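PDB 1DMH: catechol 1,2-dioxygenase from Acinetobacter sp., which uses a ferric ion to cleave the aromatic ring of catechol with O2, giving cis,cis-muconate in the beta-ketoadipate pathway. Local coordinates for residues Val17-Glu22 with Ile33-Leu38; Asn68-Leu73 with Glu205-Gln210; Leu134-Thr139 with Gly188-Arg193; Ile225-Ser230 with Met286-Lys291. All blocks are in the same frame, centred on the assembly; numbering follows the deposited sequence.

Contact 1: Val17-Glu22 with Ile33-Leu38. With LIO ([1-pentadecanoyl-2-decanoyl-glycerol-3-yl]phosphonyl choline), chain G.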
# COMPACT_ATOMS: atom_id res chain seq x y z
N VAL A 17 15.62 -12.83 9.70
CA VAL A 17 15.84 -13.40 8.37
C VAL A 17 15.06 -12.64 7.29
O VAL A 17 15.61 -12.25 6.25
CB VAL A 17 15.42 -14.86 8.35
CG1 VAL A 17 15.51 -15.42 6.92
CG2 VAL A 17 16.28 -15.64 9.31
N ALA A 18 13.77 -12.45 7.53
CA ALA A 18 12.90 -11.75 6.58
C ALA A 18 13.38 -10.32 6.30
O ALA A 18 13.21 -9.82 5.18
CB ALA A 18 11.48 -11.73 7.12
N SER A 19 13.97 -9.67 7.30
CA SER A 19 14.47 -8.31 7.13
C SER A 19 15.86 -8.25 6.49
O SER A 19 16.41 -7.16 6.30
CB SER A 19 14.50 -7.61 8.49
OG SER A 19 13.20 -7.61 9.06
N GLY A 20 16.42 -9.41 6.17
CA GLY A 20 17.74 -9.48 5.55
C GLY A 20 18.88 -9.06 6.46
O GLY A 20 19.99 -8.80 6.00
N LEU A 21 18.60 -8.99 7.76
CA LEU A 21 19.58 -8.58 8.73
C LEU A 21 20.81 -9.46 8.68
O LEU A 21 21.92 -9.00 8.90
CB LEU A 21 18.95 -8.60 10.12
CG LEU A 21 18.50 -7.27 10.73
CD1 LEU A 21 17.97 -6.32 9.69
CD2 LEU A 21 17.49 -7.55 11.83
N GLU A 22 20.62 -10.73 8.34
CA GLU A 22 21.74 -11.66 8.26
C GLU A 22 22.34 -11.70 6.82
O GLU A 22 23.27 -12.44 6.53
CB GLU A 22 21.26 -13.07 8.70
CG GLU A 22 20.21 -13.14 9.89
CD GLU A 22 20.75 -12.79 11.30
OE1 GLU A 22 21.38 -11.71 11.49
OE2 GLU A 22 20.52 -13.59 12.23
N ILE A 33 14.72 -0.17 9.08
CA ILE A 33 13.33 0.27 9.10
C ILE A 33 12.38 -0.93 8.92
O ILE A 33 11.42 -1.10 9.69
CB ILE A 33 13.08 1.37 8.02
CG1 ILE A 33 13.90 2.62 8.38
CG2 ILE A 33 11.55 1.71 7.90
CD1 ILE A 33 13.97 3.65 7.26
N ILE A 34 12.66 -1.78 7.94
CA ILE A 34 11.84 -2.95 7.69
C ILE A 34 11.77 -3.86 8.91
O ILE A 34 10.68 -4.31 9.28
CB ILE A 34 12.37 -3.76 6.50
CG1 ILE A 34 12.24 -2.94 5.22
CG2 ILE A 34 11.58 -5.07 6.36
CD1 ILE A 34 10.81 -2.57 4.89
N HIS A 35 12.91 -4.13 9.55
CA HIS A 35 12.88 -4.97 10.73
C HIS A 35 11.95 -4.41 11.80
O HIS A 35 11.15 -5.13 12.38
CB HIS A 35 14.28 -5.16 11.30
CG HIS A 35 14.32 -6.10 12.47
ND1 HIS A 35 14.48 -5.67 13.77
CD2 HIS A 35 14.11 -7.43 12.54
CE1 HIS A 35 14.36 -6.70 14.59
NE2 HIS A 35 14.13 -7.78 13.87
N ARG A 36 12.01 -3.11 12.05
CA ARG A 36 11.14 -2.50 13.05
C ARG A 36 9.67 -2.54 12.66
O ARG A 36 8.82 -2.91 13.47
CB ARG A 36 11.57 -1.05 13.31
CG ARG A 36 10.62 -0.23 14.16
CD ARG A 36 10.40 -0.82 15.53
NE ARG A 36 9.63 0.11 16.35
CZ ARG A 36 10.18 1.12 17.03
NH1 ARG A 36 11.50 1.31 17.01
NH2 ARG A 36 9.40 1.97 17.68
N VAL A 37 9.35 -2.16 11.43
CA VAL A 37 7.97 -2.18 10.99
C VAL A 37 7.39 -3.60 11.02
O VAL A 37 6.26 -3.79 11.48
CB VAL A 37 7.82 -1.56 9.58
CG1 VAL A 37 6.36 -1.65 9.12
CG2 VAL A 37 8.23 -0.10 9.61
N LEU A 38 8.14 -4.60 10.56
CA LEU A 38 7.63 -5.99 10.60
C LEU A 38 7.41 -6.48 12.02
O LEU A 38 6.43 -7.15 12.32
CB LEU A 38 8.58 -6.97 9.93
CG LEU A 38 8.76 -6.87 8.42
CD1 LEU A 38 9.67 -7.98 7.95
CD2 LEU A 38 7.41 -6.98 7.76
C1 LIO G . 15.44 4.15 -1.94
C2 LIO G . 14.66 3.24 -1.26
C3 LIO G . 14.45 3.72 0.02
C4 LIO G . 18.34 7.16 -3.13
C5 LIO G . 19.43 7.35 -4.21
C6 LIO G . 19.51 9.80 -3.92
C7 LIO G . 21.32 8.65 -5.03
C8 LIO G . 21.04 8.40 -2.67
C11 LIO G . 14.54 5.29 1.88
C12 LIO G . 13.60 4.27 2.58
C13 LIO G . 12.68 4.99 3.56
C14 LIO G . 11.75 4.00 4.26
C15 LIO G . 10.38 4.64 4.36
C16 LIO G . 9.66 4.24 5.64
C17 LIO G . 8.30 4.93 5.64
C18 LIO G . 7.40 4.34 6.73
C19 LIO G . 6.16 3.75 6.07
C20 LIO G . 4.97 4.66 6.31
C21 LIO G . 3.82 4.23 5.40
C22 LIO G . 2.58 5.08 5.72
C23 LIO G . 1.56 4.90 4.60
C24 LIO G . 0.32 5.73 4.89
C25 LIO G . -0.48 5.87 3.61
C31 LIO G . 12.38 1.87 -1.56
C32 LIO G . 12.34 1.20 -0.18
C33 LIO G . 11.15 1.78 0.61
C34 LIO G . 10.10 0.70 0.86
C35 LIO G . 9.59 0.82 2.29
C36 LIO G . 8.12 0.43 2.35
C37 LIO G . 7.83 -0.20 3.71
C38 LIO G . 6.35 -0.60 3.80
C39 LIO G . 6.18 -2.07 3.37
C40 LIO G . 5.08 -2.73 4.22
N LIO G . 20.31 8.55 -3.95
O2 LIO G . 13.44 2.80 -2.02
O3 LIO G . 14.98 4.98 0.51
O11 LIO G . 14.90 6.34 2.43
O31 LIO G . 11.46 1.63 -2.35
O1P LIO G . 18.14 4.83 -1.18
O2P LIO G . 18.89 4.13 -3.42
O3P LIO G . 16.54 3.73 -2.78
O4P LIO G . 17.37 6.06 -3.18
P LIO G . 17.73 4.69 -2.63
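Helix 9-18 ends in the first of these segments, and the chain turns away at Gly20, whose positive phi of 68° and bond from Gly20 N to Val17 O (3.0 Å) belong to a Schellman motif. The partner, 33-38, is an uninterrupted piece of helix 28-47. The backbones come nearest at Ser19 and His35, with 5.2 Å between their CA atoms. So close an approach suits a small side chain, and Ser19 provides it. Its OG, set anti to the carbonyl carbon, lies 3.1 Å from His35 CA and reaches the His35 ring at its edge, in the ring plane. The hydroxyl makes no hydrogen bond across the interface; it bonds instead to Leu15 O, in the last turn of helix 9-18. The CD2 methyl of Leu21 sits over one face of the imidazole, 3.7 Å from the ring centroid and displaced toward the rim, in a CH-pi contact with the two side chains crossing at about a right angle. His35 reaches this place because CG is anti to the backbone N (chi1 -176°). On the other flank, Leu38 CD1 lies 3.7 Å from Ser19 OG and 4.2 Å from Ala18 CB. Ile34 begins toward the turn but leads away from it, its CD1 approaching LIO C37 at 4.0 Å, while Ile33 CD1 meets LIO C14. Leu38 also packs on Phe80 of the second subunit, and Ala18 O accepts a hydrogen bond from Arg217 NH1 of that subunit. Helix end against helix, this is a joint within the helical zipper of N-terminal helices that forms the dimer axis.

Contact 2: Asn68-Leu73 with Glu205-Gln210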
# COMPACT_ATOMS: atom_id res chain seq x y z
N ASN A 68 -5.30 3.08 -7.25
CA ASN A 68 -5.97 4.37 -7.45
C ASN A 68 -5.05 5.55 -7.18
O ASN A 68 -5.51 6.69 -7.12
CB ASN A 68 -7.20 4.50 -6.53
CG ASN A 68 -8.33 3.62 -6.97
OD1 ASN A 68 -8.32 2.40 -6.80
ND2 ASN A 68 -9.32 4.24 -7.56
N GLN A 69 -3.77 5.27 -7.02
CA GLN A 69 -2.79 6.31 -6.74
C GLN A 69 -3.24 7.22 -5.60
O GLN A 69 -3.09 8.43 -5.69
CB GLN A 69 -2.57 7.16 -7.99
CG GLN A 69 -1.98 6.37 -9.13
CD GLN A 69 -0.60 5.87 -8.80
OE1 GLN A 69 -0.30 4.67 -8.90
NE2 GLN A 69 0.27 6.80 -8.38
N GLU A 70 -3.79 6.65 -4.54
CA GLU A 70 -4.24 7.47 -3.42
C GLU A 70 -3.44 7.38 -2.14
O GLU A 70 -3.90 7.86 -1.14
CB GLU A 70 -5.72 7.20 -3.07
CG GLU A 70 -6.70 7.87 -4.01
CD GLU A 70 -8.16 7.74 -3.54
OE1 GLU A 70 -8.39 7.35 -2.39
OE2 GLU A 70 -9.09 8.05 -4.33
N ALA A 71 -2.25 6.79 -2.16
CA ALA A 71 -1.46 6.71 -0.93
C ALA A 71 -1.13 8.12 -0.38
O ALA A 71 -1.06 8.31 0.84
CB ALA A 71 -0.17 5.92 -1.17
N GLY A 72 -0.96 9.10 -1.27
CA GLY A 72 -0.65 10.47 -0.87
C GLY A 72 -1.87 11.26 -0.43
O GLY A 72 -1.76 12.41 0.01
N LEU A 73 -3.05 10.64 -0.56
CA LEU A 73 -4.30 11.27 -0.14
C LEU A 73 -4.66 10.64 1.22
O LEU A 73 -5.12 11.33 2.15
CB LEU A 73 -5.38 10.98 -1.19
CG LEU A 73 -6.70 11.72 -1.02
CD1 LEU A 73 -6.47 13.24 -1.15
CD2 LEU A 73 -7.68 11.22 -2.10
N GLU A 205 -15.97 7.12 -3.98
CA GLU A 205 -15.86 5.67 -4.06
C GLU A 205 -14.42 5.20 -3.99
O GLU A 205 -14.16 4.00 -4.14
CB GLU A 205 -16.49 5.18 -5.34
CG GLU A 205 -17.93 5.60 -5.46
CD GLU A 205 -18.50 5.23 -6.81
OE1 GLU A 205 -17.88 5.65 -7.83
OE2 GLU A 205 -19.55 4.53 -6.86
N GLY A 206 -13.48 6.13 -3.78
CA GLY A 206 -12.08 5.77 -3.71
C GLY A 206 -11.70 5.11 -2.39
O GLY A 206 -12.46 5.17 -1.42
N PRO A 207 -10.55 4.42 -2.34
CA PRO A 207 -10.11 3.76 -1.10
C PRO A 207 -9.93 4.69 0.14
O PRO A 207 -10.15 4.26 1.28
CB PRO A 207 -8.81 3.06 -1.53
CG PRO A 207 -8.32 3.93 -2.70
CD PRO A 207 -9.61 4.12 -3.43
N THR A 208 -9.52 5.93 -0.07
CA THR A 208 -9.32 6.81 1.08
C THR A 208 -10.66 7.05 1.76
O THR A 208 -10.79 6.90 2.98
CB THR A 208 -8.66 8.17 0.66
OG1 THR A 208 -7.38 7.92 0.07
CG2 THR A 208 -8.45 9.07 1.88
N GLN A 209 -11.67 7.41 0.98
CA GLN A 209 -12.97 7.66 1.57
C GLN A 209 -13.54 6.39 2.17
O GLN A 209 -14.20 6.43 3.22
CB GLN A 209 -13.92 8.24 0.54
CG GLN A 209 -15.23 8.70 1.17
CD GLN A 209 -15.00 9.74 2.24
OE1 GLN A 209 -15.28 9.52 3.41
NE2 GLN A 209 -14.46 10.88 1.84
N GLN A 210 -13.33 5.26 1.50
CA GLN A 210 -13.81 3.99 2.04
C GLN A 210 -13.24 3.74 3.44
O GLN A 210 -13.98 3.35 4.34
CB GLN A 210 -13.42 2.83 1.13
CG GLN A 210 -14.02 2.94 -0.26
CD GLN A 210 -15.55 2.93 -0.24
OE1 GLN A 210 -16.20 3.34 -1.23
NE2 GLN A 210 -16.13 2.43 0.86
O HOH W 1 -11.12 8.28 -1.80
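One carboxylate oxygen, OE1 of Glu70, carries the polar part of this junction, in which a side chain from the helical N-terminal region binds the first turn of helix 207-214. OE1 accepts from Thr208 N at 2.9 Å, met nearly along its C-O axis, with an N-H...O angle of 154°. It also accepts from Thr208 OG1 at 2.7 Å, this donor standing above the carboxylate plane. Water 1 gives a third bond to OE1 and accepts from Gln209 N, extending the grip to the next amide of the turn. A negative group at a helix N-terminus would be favoured by the helix dipole, which probably helps to keep Glu70 ionised. The extended chain beyond CG (chi2 -173°) carries the carboxylate across to the start of the helix. Around it the fit is close: Pro207 CG lies 3.4 Å from OE1, and Pro207 CD meets the side chain of Asn68. Gly206 holds the N-cap position, its CA 3.8 Å from Glu70 OE2.

Farther out, Glu70 is itself the N-cap residue of helix 71-77, placed just after the Schellman motif at Gln69 that ends helix 52-67. Ala71 N bonds to Asn63 OD1 of the second subunit, so the turn also belongs to the dimer interface. Leu73 touches the bound 4-methylcatechol, and it links that pocket to helix 207-214: its CB lies 3.9 Å from Thr208 OG1.

Contact 3: Leu134-Thr139 with Gly188-Arg193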
# COMPACT_ATOMS: atom_id res chain seq x y z
N LEU A 134 -11.36 36.74 -7.67
CA LEU A 134 -10.62 36.91 -6.42
C LEU A 134 -9.32 37.65 -6.73
O LEU A 134 -8.58 37.24 -7.63
CB LEU A 134 -10.25 35.54 -5.83
CG LEU A 134 -9.90 35.34 -4.35
CD1 LEU A 134 -8.77 34.36 -4.29
CD2 LEU A 134 -9.58 36.61 -3.65
N ILE A 135 -9.05 38.73 -6.00
CA ILE A 135 -7.80 39.50 -6.15
C ILE A 135 -7.05 39.10 -4.86
O ILE A 135 -7.52 39.41 -3.76
CB ILE A 135 -8.03 41.06 -6.13
CG1 ILE A 135 -8.93 41.48 -7.29
CG2 ILE A 135 -6.69 41.82 -6.17
CD1 ILE A 135 -8.40 41.09 -8.63
N LEU A 136 -5.92 38.42 -4.99
CA LEU A 136 -5.17 37.98 -3.81
C LEU A 136 -3.82 38.68 -3.87
O LEU A 136 -3.12 38.61 -4.87
CB LEU A 136 -4.99 36.47 -3.88
CG LEU A 136 -4.65 35.55 -2.70
CD1 LEU A 136 -3.72 34.48 -3.26
CD2 LEU A 136 -4.02 36.24 -1.51
N HIS A 137 -3.44 39.35 -2.80
CA HIS A 137 -2.18 40.04 -2.82
C HIS A 137 -1.57 40.13 -1.43
O HIS A 137 -2.23 39.89 -0.42
CB HIS A 137 -2.38 41.43 -3.45
CG HIS A 137 -3.36 42.29 -2.71
ND1 HIS A 137 -2.98 43.17 -1.72
CD2 HIS A 137 -4.71 42.38 -2.80
CE1 HIS A 137 -4.05 43.77 -1.23
NE2 HIS A 137 -5.12 43.30 -1.86
N GLY A 138 -0.29 40.46 -1.39
CA GLY A 138 0.37 40.58 -0.12
C GLY A 138 1.81 40.97 -0.31
O GLY A 138 2.24 41.25 -1.42
N THR A 139 2.55 40.98 0.79
CA THR A 139 3.95 41.34 0.77
C THR A 139 4.74 40.19 1.36
O THR A 139 4.26 39.51 2.27
CB THR A 139 4.22 42.61 1.63
OG1 THR A 139 3.48 43.72 1.11
CG2 THR A 139 5.73 42.94 1.64
N GLY A 188 8.54 44.00 -2.70
CA GLY A 188 8.33 42.70 -2.10
C GLY A 188 6.88 42.22 -2.16
O GLY A 188 6.46 41.38 -1.36
N GLN A 189 6.14 42.74 -3.14
CA GLN A 189 4.74 42.37 -3.28
C GLN A 189 4.40 41.41 -4.42
O GLN A 189 5.11 41.29 -5.42
CB GLN A 189 3.90 43.64 -3.40
CG GLN A 189 3.97 44.51 -2.16
CD GLN A 189 3.04 45.72 -2.21
OE1 GLN A 189 3.03 46.48 -3.18
NE2 GLN A 189 2.25 45.89 -1.16
N TYR A 190 3.30 40.68 -4.24
CA TYR A 190 2.80 39.76 -5.26
C TYR A 190 1.32 40.06 -5.35
O TYR A 190 0.70 40.49 -4.37
CB TYR A 190 3.03 38.29 -4.85
CG TYR A 190 2.16 37.80 -3.70
CD1 TYR A 190 2.52 38.03 -2.37
CD2 TYR A 190 0.94 37.17 -3.95
CE1 TYR A 190 1.70 37.63 -1.31
CE2 TYR A 190 0.11 36.77 -2.90
CZ TYR A 190 0.50 37.00 -1.58
OH TYR A 190 -0.33 36.62 -0.54
N ARG A 191 0.74 39.89 -6.52
CA ARG A 191 -0.66 40.15 -6.66
C ARG A 191 -1.16 39.25 -7.76
O ARG A 191 -0.53 39.13 -8.81
CB ARG A 191 -0.88 41.61 -7.04
CG ARG A 191 -2.33 41.99 -7.25
CD ARG A 191 -2.42 43.45 -7.64
NE ARG A 191 -3.73 43.81 -8.19
CZ ARG A 191 -4.73 44.33 -7.48
NH1 ARG A 191 -4.57 44.58 -6.17
NH2 ARG A 191 -5.90 44.62 -8.08
N VAL A 192 -2.27 38.56 -7.51
CA VAL A 192 -2.80 37.71 -8.55
C VAL A 192 -4.28 37.90 -8.67
O VAL A 192 -4.94 38.29 -7.72
CB VAL A 192 -2.56 36.20 -8.29
CG1 VAL A 192 -1.13 35.93 -8.29
CG2 VAL A 192 -3.18 35.78 -6.97
N ARG A 193 -4.77 37.64 -9.87
CA ARG A 193 -6.19 37.67 -10.12
C ARG A 193 -6.54 36.19 -10.41
O ARG A 193 -5.92 35.55 -11.27
CB ARG A 193 -6.55 38.55 -11.32
CG ARG A 193 -7.98 38.32 -11.76
CD ARG A 193 -8.45 39.22 -12.88
NE ARG A 193 -9.74 38.72 -13.33
CZ ARG A 193 -10.55 39.35 -14.17
NH1 ARG A 193 -10.20 40.52 -14.66
NH2 ARG A 193 -11.71 38.81 -14.51
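Strands 133-141 and 189-195 run antiparallel (173° between their directions) in the mixed sheet of the catalytic domain, a beta-rich core characteristic of intradiol dioxygenases. Two hydrogen-bonded pairs tie them. Leu136 and Val192 exchange the shorter bonds, the one from Val192 N to Leu136 O measuring 2.8 Å and lying nearly along the C=O axis. Gly138 and Tyr190 exchange the longer ones, with 3.1 Å from Gly138 N to Tyr190 O. Between and beyond them, at the non-hydrogen-bonded pairs, CA-H...O contacts fill in, as from His137 CA to Tyr190 O.

Apolar packing dominates the face bearing Leu136, Tyr190 and Val192. Leu136 and Val192 lie side by side, CB to CG2 at 3.6 Å. Tyr190 takes the crowded position between its backbone N and carbonyl carbon (chi1 70°), which lays its ring across the neighbouring strand with one face over Gly138 N. A beta carbon at Gly138 would clash with Tyr190 CE1, so the absence of a side chain allows the ring to lie this close. The phenol OH is held by Phe288 O and Tyr227 OH.

Polar and charged groups mark the face of Ile135, His137, Thr139, Gln189 and Arg191. Gln189 NE2 gives a weak bond to Thr139 OG1. His137 and Arg191 run alongside each other, CB to CG at 3.8 Å, but their polar ends are engaged elsewhere: His137 NE2 with Glu285 and Arg191 NH2 with Asn277. The extended arginine chain brings its guanidinium, one face first, onto a methyl group, with Ile135 CG2 3.4 Å from Arg191 CZ.

Contact 4: Ile225-Ser230 with Met286-Lys291. With FE (Fe (III) ion), chain C; MCT (4-methylcatechol), chain D.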
# COMPACT_ATOMS: atom_id res chain seq x y z
N ILE A 225 -5.89 27.86 -0.36
CA ILE A 225 -4.94 28.22 -1.41
C ILE A 225 -3.54 27.84 -0.92
O ILE A 225 -3.15 28.20 0.18
CB ILE A 225 -5.01 29.73 -1.69
CG1 ILE A 225 -6.43 30.09 -2.18
CG2 ILE A 225 -3.94 30.14 -2.71
CD1 ILE A 225 -6.71 31.58 -2.25
N HIS A 226 -2.80 27.11 -1.75
CA HIS A 226 -1.44 26.66 -1.40
C HIS A 226 -0.37 27.69 -1.76
O HIS A 226 -0.50 28.41 -2.74
CB HIS A 226 -1.11 25.38 -2.18
CG HIS A 226 -1.93 24.20 -1.78
ND1 HIS A 226 -1.57 23.35 -0.75
CD2 HIS A 226 -3.10 23.73 -2.28
CE1 HIS A 226 -2.49 22.41 -0.63
NE2 HIS A 226 -3.42 22.61 -1.54
N TYR A 227 0.70 27.71 -0.97
CA TYR A 227 1.85 28.58 -1.21
C TYR A 227 3.18 27.85 -1.00
O TYR A 227 3.32 27.03 -0.09
CB TYR A 227 1.91 29.74 -0.21
CG TYR A 227 0.95 30.88 -0.37
CD1 TYR A 227 -0.37 30.78 0.08
CD2 TYR A 227 1.38 32.08 -0.94
CE1 TYR A 227 -1.24 31.87 -0.03
CE2 TYR A 227 0.53 33.17 -1.05
CZ TYR A 227 -0.78 33.07 -0.59
OH TYR A 227 -1.61 34.16 -0.69
N PHE A 228 4.15 28.20 -1.86
CA PHE A 228 5.55 27.81 -1.73
C PHE A 228 6.16 29.23 -1.84
O PHE A 228 5.77 30.01 -2.71
CB PHE A 228 6.09 27.03 -2.92
CG PHE A 228 6.08 25.54 -2.74
CD1 PHE A 228 6.10 24.96 -1.48
CD2 PHE A 228 6.08 24.73 -3.85
CE1 PHE A 228 6.11 23.56 -1.34
CE2 PHE A 228 6.09 23.33 -3.72
CZ PHE A 228 6.10 22.75 -2.46
N VAL A 229 7.04 29.59 -0.92
CA VAL A 229 7.72 30.86 -1.04
C VAL A 229 9.20 30.54 -0.81
O VAL A 229 9.57 29.92 0.19
CB VAL A 229 7.26 31.91 0.01
CG1 VAL A 229 7.97 33.26 -0.25
CG2 VAL A 229 5.75 32.10 -0.07
N SER A 230 10.04 30.92 -1.76
CA SER A 230 11.48 30.72 -1.61
C SER A 230 12.24 32.01 -1.97
O SER A 230 11.75 32.84 -2.75
CB SER A 230 11.96 29.53 -2.44
OG SER A 230 11.68 29.67 -3.81
N MET A 286 -8.53 39.22 -0.86
CA MET A 286 -7.82 38.61 0.27
C MET A 286 -6.41 39.16 0.27
O MET A 286 -5.77 39.27 -0.78
CB MET A 286 -7.76 37.08 0.16
CG MET A 286 -9.11 36.38 0.18
SD MET A 286 -9.02 34.58 -0.01
CE MET A 286 -8.36 34.11 1.53
N VAL A 287 -5.93 39.56 1.44
CA VAL A 287 -4.59 40.08 1.59
C VAL A 287 -3.88 39.07 2.48
O VAL A 287 -4.43 38.66 3.50
CB VAL A 287 -4.59 41.46 2.31
CG1 VAL A 287 -3.17 42.01 2.42
CG2 VAL A 287 -5.47 42.43 1.57
N PHE A 288 -2.69 38.62 2.11
CA PHE A 288 -1.98 37.68 2.98
C PHE A 288 -0.49 37.90 2.81
O PHE A 288 0.05 37.72 1.72
CB PHE A 288 -2.31 36.23 2.64
CG PHE A 288 -1.72 35.24 3.62
CD1 PHE A 288 -2.06 35.29 4.97
CD2 PHE A 288 -0.78 34.30 3.21
CE1 PHE A 288 -1.47 34.42 5.90
CE2 PHE A 288 -0.19 33.43 4.13
CZ PHE A 288 -0.55 33.51 5.49
N ASP A 289 0.16 38.35 3.89
CA ASP A 289 1.61 38.58 3.88
C ASP A 289 2.27 37.37 4.47
O ASP A 289 1.71 36.71 5.36
CB ASP A 289 2.02 39.77 4.75
CG ASP A 289 1.37 41.06 4.34
OD1 ASP A 289 1.07 41.25 3.15
OD2 ASP A 289 1.19 41.91 5.23
N LEU A 290 3.48 37.08 3.99
CA LEU A 290 4.24 35.95 4.49
C LEU A 290 5.61 36.42 4.94
O LEU A 290 6.22 37.26 4.28
CB LEU A 290 4.42 34.88 3.40
CG LEU A 290 3.09 34.29 2.93
CD1 LEU A 290 2.59 35.17 1.81
CD2 LEU A 290 3.25 32.84 2.44
N LYS A 291 6.07 35.89 6.07
CA LYS A 291 7.38 36.25 6.62
C LYS A 291 8.22 34.98 6.62
O LYS A 291 7.78 33.93 7.12
CB LYS A 291 7.25 36.82 8.04
CG LYS A 291 8.59 37.31 8.62
CD LYS A 291 8.37 37.96 10.00
CE LYS A 291 9.68 38.29 10.73
NZ LYS A 291 10.47 39.30 10.00
FE FE C . -5.27 21.65 -1.74
C1 MCT D . -5.17 17.00 0.25
C2 MCT D . -4.44 18.20 0.29
C3 MCT D . -4.85 19.25 -0.56
O3 MCT D . -4.15 20.43 -0.53
C4 MCT D . -5.94 19.13 -1.41
O4 MCT D . -6.29 20.19 -2.20
C5 MCT D . -6.66 17.97 -1.46
C6 MCT D . -6.26 16.84 -0.58
C MCT D . -4.75 15.83 1.16
O HOH W 2 -4.23 19.31 -1.93
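Between strand 220-230 and the end of strand 283-291 the facing side chains mesh as bumps and hollows, with no hydrogen bond across the interface. The two pieces run in roughly the same direction, 29° apart, and even at Val229 and Leu290 their CA atoms stay 8.3 Å from each other, so side chains alone bridge the gap. Leu290 is the main bump. Its CD2 enters the notch between Tyr227 and Val229, reaching Val229 CG2 at 3.6 Å and Tyr227 CD2 at 3.9 Å, while CD1 rests by Tyr227 CE2. Tyr227 protrudes the other way, crossing Phe288 obliquely with the ring planes at 56°. Its OH lies at the edge of the Phe288 ring, 4.0 Å from Phe288 CB, and hydrogen-bonds to Tyr190 OH, which satisfies the buried hydroxyl. At the far end the fit is looser: Ile225 CD1 approaches Met286 SD at 4.4 Å.

The intervening His226 faces the opposite way, toward the iron. Its NE2 binds the ferric ion at 2.1 Å, and its ring edge meets the bound 4-methylcatechol, which chelates the same ion through MCT O3 and MCT O4. Trp156 stacks on the imidazole and probably helps fix its orientation. Tyr164 and His224 also bind the metal. One strand thus serves the apolar interior between facing strands on one side and the non-haem ferric site of an intradiol dioxygenase on the other.

In the fold
The four contacts follow the division of the subunit into a helical dimerisation region and a beta-rich catalytic domain. Contact 1 closes first along the chain, between helices 9-18 and 28-47; contact 2 then joins the N-terminal helical region to helix 207-214, and contact 3 is nested inside the loop it closes. Contact 4 follows, on strand 220-230, directly after that helix. Contacts 1 and 2, with centres about 28 Å apart, both touch the second subunit. Contacts 3 and 4, about 9 Å apart between centres, share one mixed sheet through neighbouring strands 133-141 and 283-291. The centres of contacts 1 and 3 lie about 51 Å apart, so dimer zipper and iron-bearing sheet are well separated, contact 2 joining them.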